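Local coordinates for universal stress protein (PDB 3LOQ), which binds adenosine monophosphate in its N-terminal half and, as a tandem member of the universal stress protein A family, probably acts as a nucleotide-binding stress protein, at residues L174-F179 and H202-S207; T254-S259 and P284-K289. All blocks are in the same frame, centred on the assembly; numbering follows the deposited sequence.

Interaction 1: L174-F179 and H202-S207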
loop_
_atom_site.group_PDB
_atom_site.type_symbol
_atom_site.label_atom_id
_atom_site.label_comp_id
_atom_site.label_asym_id
_atom_site.label_seq_id
_atom_site.Cartn_x
_atom_site.Cartn_y
_atom_site.Cartn_z
ATOM N N LEU A 174 -12.438 4.365 -0.857
ATOM C CA LEU A 174 -13.052 4.024 0.422
ATOM C C LEU A 174 -12.032 4.136 1.566
ATOM O O LEU A 174 -10.985 3.473 1.561
ATOM C CB LEU A 174 -13.611 2.599 0.383
ATOM C CG LEU A 174 -14.178 2.053 1.700
ATOM C CD1 LEU A 174 -15.302 2.924 2.291
ATOM C CD2 LEU A 174 -14.649 0.629 1.512
ATOM N N VAL A 175 -12.345 4.966 2.550
ATOM C CA VAL A 175 -11.449 5.159 3.680
ATOM C C VAL A 175 -12.021 4.515 4.932
ATOM O O VAL A 175 -13.094 4.878 5.398
ATOM C CB VAL A 175 -11.173 6.650 3.940
ATOM C CG1 VAL A 175 -10.149 6.813 5.055
ATOM C CG2 VAL A 175 -10.687 7.326 2.659
ATOM N N ALA A 176 -11.318 3.522 5.451
ATOM C CA ALA A 176 -11.647 2.998 6.764
ATOM C C ALA A 176 -11.153 4.033 7.781
ATOM O O ALA A 176 -9.961 4.335 7.840
ATOM C CB ALA A 176 -10.973 1.650 6.964
ATOM N N TYR A 177 -12.073 4.610 8.551
ATOM C CA TYR A 177 -11.743 5.790 9.335
ATOM C C TYR A 177 -12.200 5.690 10.787
ATOM O O TYR A 177 -13.381 5.517 11.067
ATOM C CB TYR A 177 -12.339 7.042 8.675
ATOM C CG TYR A 177 -11.975 8.330 9.386
ATOM C CD1 TYR A 177 -10.746 8.943 9.175
ATOM C CD2 TYR A 177 -12.858 8.927 10.272
ATOM C CE1 TYR A 177 -10.402 10.126 9.831
ATOM C CE2 TYR A 177 -12.533 10.116 10.937
ATOM C CZ TYR A 177 -11.310 10.708 10.712
ATOM O OH TYR A 177 -11.003 11.881 11.369
ATOM N N ASP A 178 -11.257 5.813 11.712
ATOM C CA ASP A 178 -11.574 5.693 13.129
ATOM C C ASP A 178 -11.150 6.922 13.947
ATOM O O ASP A 178 -11.073 6.846 15.175
ATOM C CB ASP A 178 -10.932 4.423 13.716
ATOM C CG ASP A 178 -9.419 4.487 13.738
ATOM O OD1 ASP A 178 -8.849 5.433 13.137
ATOM O OD2 ASP A 178 -8.792 3.588 14.361
ATOM N N PHE A 179 -10.866 8.038 13.271
ATOM C CA PHE A 179 -10.479 9.283 13.955
ATOM C C PHE A 179 -9.052 9.312 14.499
ATOM O O PHE A 179 -8.629 10.328 15.046
ATOM C CB PHE A 179 -11.442 9.615 15.095
ATOM C CG PHE A 179 -12.838 9.926 14.633
ATOM C CD1 PHE A 179 -13.149 11.176 14.117
ATOM C CD2 PHE A 179 -13.840 8.970 14.709
ATOM C CE1 PHE A 179 -14.435 11.472 13.688
ATOM C CE2 PHE A 179 -15.136 9.256 14.283
ATOM C CZ PHE A 179 -15.433 10.506 13.770
ATOM N N HIS A 202 -15.413 7.901 -0.151
ATOM C CA HIS A 202 -16.299 7.136 0.703
ATOM C C HIS A 202 -15.576 6.887 2.003
ATOM O O HIS A 202 -14.403 6.562 1.998
ATOM C CB HIS A 202 -16.673 5.809 0.035
ATOM C CG HIS A 202 -17.793 5.926 -0.952
ATOM N ND1 HIS A 202 -17.583 6.172 -2.294
ATOM C CD2 HIS A 202 -19.137 5.844 -0.788
ATOM C CE1 HIS A 202 -18.746 6.218 -2.918
ATOM N NE2 HIS A 202 -19.706 6.027 -2.028
ATOM N N ILE A 203 -16.279 7.056 3.111
ATOM C CA ILE A 203 -15.694 6.901 4.431
ATOM C C ILE A 203 -16.537 5.913 5.217
ATOM O O ILE A 203 -17.743 6.105 5.348
ATOM C CB ILE A 203 -15.673 8.242 5.176
ATOM C CG1 ILE A 203 -14.925 9.288 4.347
ATOM C CG2 ILE A 203 -15.030 8.089 6.554
ATOM C CD1 ILE A 203 -14.882 10.636 4.972
ATOM N N ILE A 204 -15.924 4.836 5.700
ATOM C CA ILE A 204 -16.624 3.917 6.591
ATOM C C ILE A 204 -16.027 3.923 7.999
ATOM O O ILE A 204 -14.812 3.863 8.172
ATOM C CB ILE A 204 -16.654 2.474 6.041
ATOM C CG1 ILE A 204 -17.379 1.541 7.021
ATOM C CG2 ILE A 204 -15.233 1.964 5.748
ATOM C CD1 ILE A 204 -17.597 0.122 6.484
ATOM N N HIS A 205 -16.881 4.005 9.010
ATOM C CA HIS A 205 -16.407 3.808 10.378
ATOM C C HIS A 205 -17.174 2.656 11.003
ATOM O O HIS A 205 -18.404 2.631 10.976
ATOM C CB HIS A 205 -16.577 5.071 11.214
ATOM C CG HIS A 205 -16.347 4.867 12.681
ATOM N ND1 HIS A 205 -15.145 4.418 13.189
ATOM C CD2 HIS A 205 -17.150 5.078 13.747
ATOM C CE1 HIS A 205 -15.224 4.353 14.510
ATOM N NE2 HIS A 205 -16.432 4.751 14.872
ATOM N N VAL A 206 -16.450 1.694 11.554
ATOM C CA VAL A 206 -17.088 0.545 12.169
ATOM C C VAL A 206 -17.115 0.738 13.670
ATOM O O VAL A 206 -16.091 1.071 14.261
ATOM C CB VAL A 206 -16.278 -0.739 11.915
ATOM C CG1 VAL A 206 -17.019 -1.941 12.456
ATOM C CG2 VAL A 206 -15.958 -0.905 10.436
ATOM N N SER A 207 -18.270 0.531 14.288
ATOM C CA SER A 207 -18.318 0.320 15.736
ATOM C C SER A 207 -19.724 0.043 16.212
ATOM O O SER A 207 -20.676 0.686 15.760
ATOM C CB SER A 207 -17.739 1.502 16.515
ATOM O OG SER A 207 -17.318 1.088 17.809
#
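The ring of Phe179 turns its edge to the face of the His205 imidazole in a T-shaped pair, centroids 5.9 Å apart and planes at 74°. Within its own segment, one face of the Phe179 ring is met by Tyr177 CE2, offset toward the rim, while Phe179 CE1 sits in plane at the edge of the tyrosine ring and Phe179 N lies over one face of it, again toward the rim. His205 is held from a second direction, since its ND1 gives a weak, bent hydrogen bond to Tyr177 O (3.0 Å, 125° at the hydrogen). With CG anti to the backbone N (chi1 169°), the imidazole lies beside its own carbonyl carbon, and ND1 comes within bonding distance of Tyr177 O.

Behind the rings, two neighbouring parallel strands of a beta-alpha-beta unit run in register. Val175 N donates to His202 O (2.7 Å), Ile204 N to Val175 O (2.8 Å) and Tyr177 N to Ile204 O (2.9 Å). Side chains then divide between the faces of the sheet. On one, under helix 239-249, the side chains of Leu174 and Ile204 pass at a slant, Leu174 CD1 touching Ile204 CG2 at 3.6 Å. On the other, Tyr177 CB lies alongside Ile203 CG2, also at 3.6 Å, and the crossover helix 181-197 covers Val175 and Ile203.

Asp178 OD1 bonds outside the pair, to Ser180 OG. Side-chain packing between the strands is apolar, their main-chain atoms being hydrogen-bonded; at the C-terminal end the weak bond is consistent with a proton on ND1, and with the T-shaped pair it probably limits the rotation of His205.

Interaction 2: T254-S259 and P284-K289. With ACT (acetate ion), chain K; ACT (acetate ion), chain H.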
loop_
_atom_site.group_PDB
_atom_site.type_symbol
_atom_site.label_atom_id
_atom_site.label_comp_id
_atom_site.label_asym_id
_atom_site.label_seq_id
_atom_site.Cartn_x
_atom_site.Cartn_y
_atom_site.Cartn_z
ATOM N N THR A 254 -10.271 1.498 -4.533
ATOM C CA THR A 254 -9.120 1.291 -3.669
ATOM C C THR A 254 -9.572 1.533 -2.237
ATOM O O THR A 254 -10.581 2.200 -2.009
ATOM C CB THR A 254 -7.941 2.208 -4.063
ATOM O OG1 THR A 254 -6.763 1.862 -3.318
ATOM C CG2 THR A 254 -8.279 3.649 -3.804
ATOM N N ILE A 255 -8.860 0.955 -1.278
ATOM C CA ILE A 255 -9.171 1.175 0.129
ATOM C C ILE A 255 -7.989 1.866 0.791
ATOM O O ILE A 255 -6.852 1.419 0.638
ATOM C CB ILE A 255 -9.415 -0.145 0.858
ATOM C CG1 ILE A 255 -10.682 -0.816 0.338
ATOM C CG2 ILE A 255 -9.555 0.103 2.354
ATOM C CD1 ILE A 255 -10.771 -2.304 0.696
ATOM N N PHE A 256 -8.244 2.973 1.492
ATOM C CA PHE A 256 -7.194 3.659 2.237
ATOM C C PHE A 256 -7.454 3.387 3.707
ATOM O O PHE A 256 -8.610 3.380 4.145
ATOM C CB PHE A 256 -7.221 5.164 2.015
ATOM C CG PHE A 256 -6.609 5.620 0.718
ATOM C CD1 PHE A 256 -6.430 4.747 -0.339
ATOM C CD2 PHE A 256 -6.240 6.954 0.550
ATOM C CE1 PHE A 256 -5.874 5.181 -1.550
ATOM C CE2 PHE A 256 -5.687 7.398 -0.647
ATOM C CZ PHE A 256 -5.505 6.504 -1.701
HETATM N N MSE A 257 -6.394 3.172 4.475
HETATM C CA MSE A 257 -6.554 2.972 5.915
HETATM C C MSE A 257 -5.287 3.369 6.671
HETATM O O MSE A 257 -4.248 3.633 6.067
HETATM C CB MSE A 257 -6.945 1.518 6.216
HETATM C CG MSE A 257 -5.915 0.485 5.801
HETATM SE SE MSE A 257 -6.653 -1.342 5.692
HETATM C CE MSE A 257 -7.613 -1.421 7.389
ATOM N N GLY A 258 -5.384 3.417 7.994
ATOM C CA GLY A 258 -4.246 3.728 8.834
ATOM C C GLY A 258 -3.830 2.536 9.664
ATOM O O GLY A 258 -4.631 1.653 9.924
ATOM N N SER A 259 -2.574 2.507 10.091
ATOM C CA SER A 259 -2.111 1.460 10.991
ATOM C C SER A 259 -1.006 1.960 11.891
ATOM O O SER A 259 -0.012 2.505 11.401
ATOM C CB SER A 259 -1.580 0.259 10.207
ATOM O OG SER A 259 -0.962 -0.668 11.093
ATOM N N PRO A 284 -6.462 -2.490 -4.773
ATOM C CA PRO A 284 -5.247 -2.194 -4.010
ATOM C C PRO A 284 -5.558 -1.494 -2.679
ATOM O O PRO A 284 -6.500 -0.707 -2.590
ATOM C CB PRO A 284 -4.448 -1.289 -4.961
ATOM C CG PRO A 284 -4.992 -1.669 -6.378
ATOM C CD PRO A 284 -6.438 -1.934 -6.141
ATOM N N VAL A 285 -4.774 -1.805 -1.651
ATOM C CA VAL A 285 -4.954 -1.199 -0.335
ATOM C C VAL A 285 -3.759 -0.324 0.049
ATOM O O VAL A 285 -2.612 -0.779 0.063
ATOM C CB VAL A 285 -5.234 -2.268 0.729
ATOM C CG1 VAL A 285 -5.468 -1.622 2.102
ATOM C CG2 VAL A 285 -6.446 -3.090 0.300
ATOM N N PHE A 286 -4.047 0.943 0.341
ATOM C CA PHE A 286 -3.048 1.922 0.761
ATOM C C PHE A 286 -3.111 2.044 2.288
ATOM O O PHE A 286 -4.180 2.288 2.859
ATOM C CB PHE A 286 -3.386 3.259 0.099
ATOM C CG PHE A 286 -2.472 4.409 0.454
ATOM C CD1 PHE A 286 -1.268 4.600 -0.218
ATOM C CD2 PHE A 286 -2.864 5.360 1.394
ATOM C CE1 PHE A 286 -0.446 5.680 0.075
ATOM C CE2 PHE A 286 -2.048 6.459 1.685
ATOM C CZ PHE A 286 -0.841 6.617 1.026
ATOM N N VAL A 287 -1.970 1.866 2.946
ATOM C CA VAL A 287 -1.916 1.885 4.404
ATOM C C VAL A 287 -0.971 2.955 4.930
ATOM O O VAL A 287 0.240 2.894 4.710
ATOM C CB VAL A 287 -1.439 0.553 4.971
ATOM C CG1 VAL A 287 -1.362 0.652 6.502
ATOM C CG2 VAL A 287 -2.360 -0.566 4.537
ATOM N N CYS A 288 -1.537 3.922 5.640
ATOM C CA CYS A 288 -0.805 5.081 6.135
ATOM C C CYS A 288 -0.153 4.720 7.456
ATOM O O CYS A 288 -0.798 4.123 8.320
ATOM C CB CYS A 288 -1.775 6.243 6.342
ATOM S SG CYS A 288 -1.052 7.814 6.043
ATOM N N LYS A 289 1.117 5.076 7.619
ATOM C CA LYS A 289 1.910 4.534 8.731
ATOM C C LYS A 289 2.305 5.548 9.800
ATOM O O LYS A 289 2.973 5.196 10.765
ATOM C CB LYS A 289 3.143 3.777 8.202
ATOM C CG LYS A 289 2.771 2.468 7.497
ATOM C CD LYS A 289 2.274 1.476 8.528
ATOM C CE LYS A 289 3.353 1.262 9.596
ATOM N NZ LYS A 289 2.743 0.792 10.828
HETATM C C ACT K . -4.835 -2.333 11.316
HETATM O O ACT K . -5.476 -3.223 11.934
HETATM O OXT ACT K . -3.587 -2.535 11.191
HETATM C CH3 ACT K . -5.542 -1.108 10.772
HETATM C C ACT H . -8.966 2.090 10.492
HETATM O O ACT H . -10.027 2.743 10.750
HETATM O OXT ACT H . -7.973 2.780 10.041
HETATM C CH3 ACT H . -8.939 0.568 10.687
#
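Met257, present as selenomethionine, meets Val285 and Val287 across two parallel strands in the sheet of a Rossmann-like alpha/beta fold, as in other universal stress proteins. Met257 CB lies 4.2 Å from OXT of the acetate of chain H. Met257 CG, placed between the backbone N and the carbonyl carbon (chi1 62°), runs beside Val287 CG2 at 3.9 Å, both side chains pointing the same way. Met257 SE then passes obliquely over Val285 CG1 at 3.8 Å, and a bend at chi3 takes Met257 CE to the methyl groups of both acetates. Helix 273-280 covers this face, with Val277 and Thr273 against the same side chain.

On the opposite face, which also carries Cys288, two phenyl rings meet. Phe286 CD2 stands 3.7 Å above the centre of the Phe256 ring, with the ring planes at 39°, an oblique pair. Phe286 CB also touches Phe256 CD1. Tyr189 of helix 181-197 extends the cluster by an edge-to-face pairing with Phe286.

Between the faces runs a regular ladder of backbone bonds, from Ile255 N to Pro284 O through to Ser259 N to Cys288 O. Pro284 O is gripped twice: Ile255 N approaches in the carbonyl plane, whereas Thr254 OG1 comes from above it, at 2.7 Å, and is also bonded to Tyr158 OH. At the other end Ser259 OG pairs with Gly261 N and with OXT of the acetate of chain K, while Gly258 N makes a weak bond to OXT of the chain H acetate. The bent chain of Lys289 brings NZ back to Ser259 O at 3.3 Å, 59° out of the carbonyl plane.

Overall arrangement
Interactions 1 and 2 show how four parallel strands of a mixed sheet follow one another through successive pairings: their centres are 11 Å apart, and strands 172-176 and 254-258 are neighbours. Two probable hydrogen bonds join them, Leu174 O to Phe256 N at 2.8 Å and Ala176 N to Phe256 O at 3.0 Å, giving the strand order 200-206, 172-176, 254-258, 285-288. The last strand pairs antiparallel with 157-160, linking this half to the AMP-binding half. Interaction 1 lies away from the AMP site; in interaction 2 the side chain of Val287 is about 12 Å from the bound AMP, and that of Pro284 about 9 Å from AMP-binding Gly130. Acetates, probably from the crystallisation liquor, sit beside both interactions.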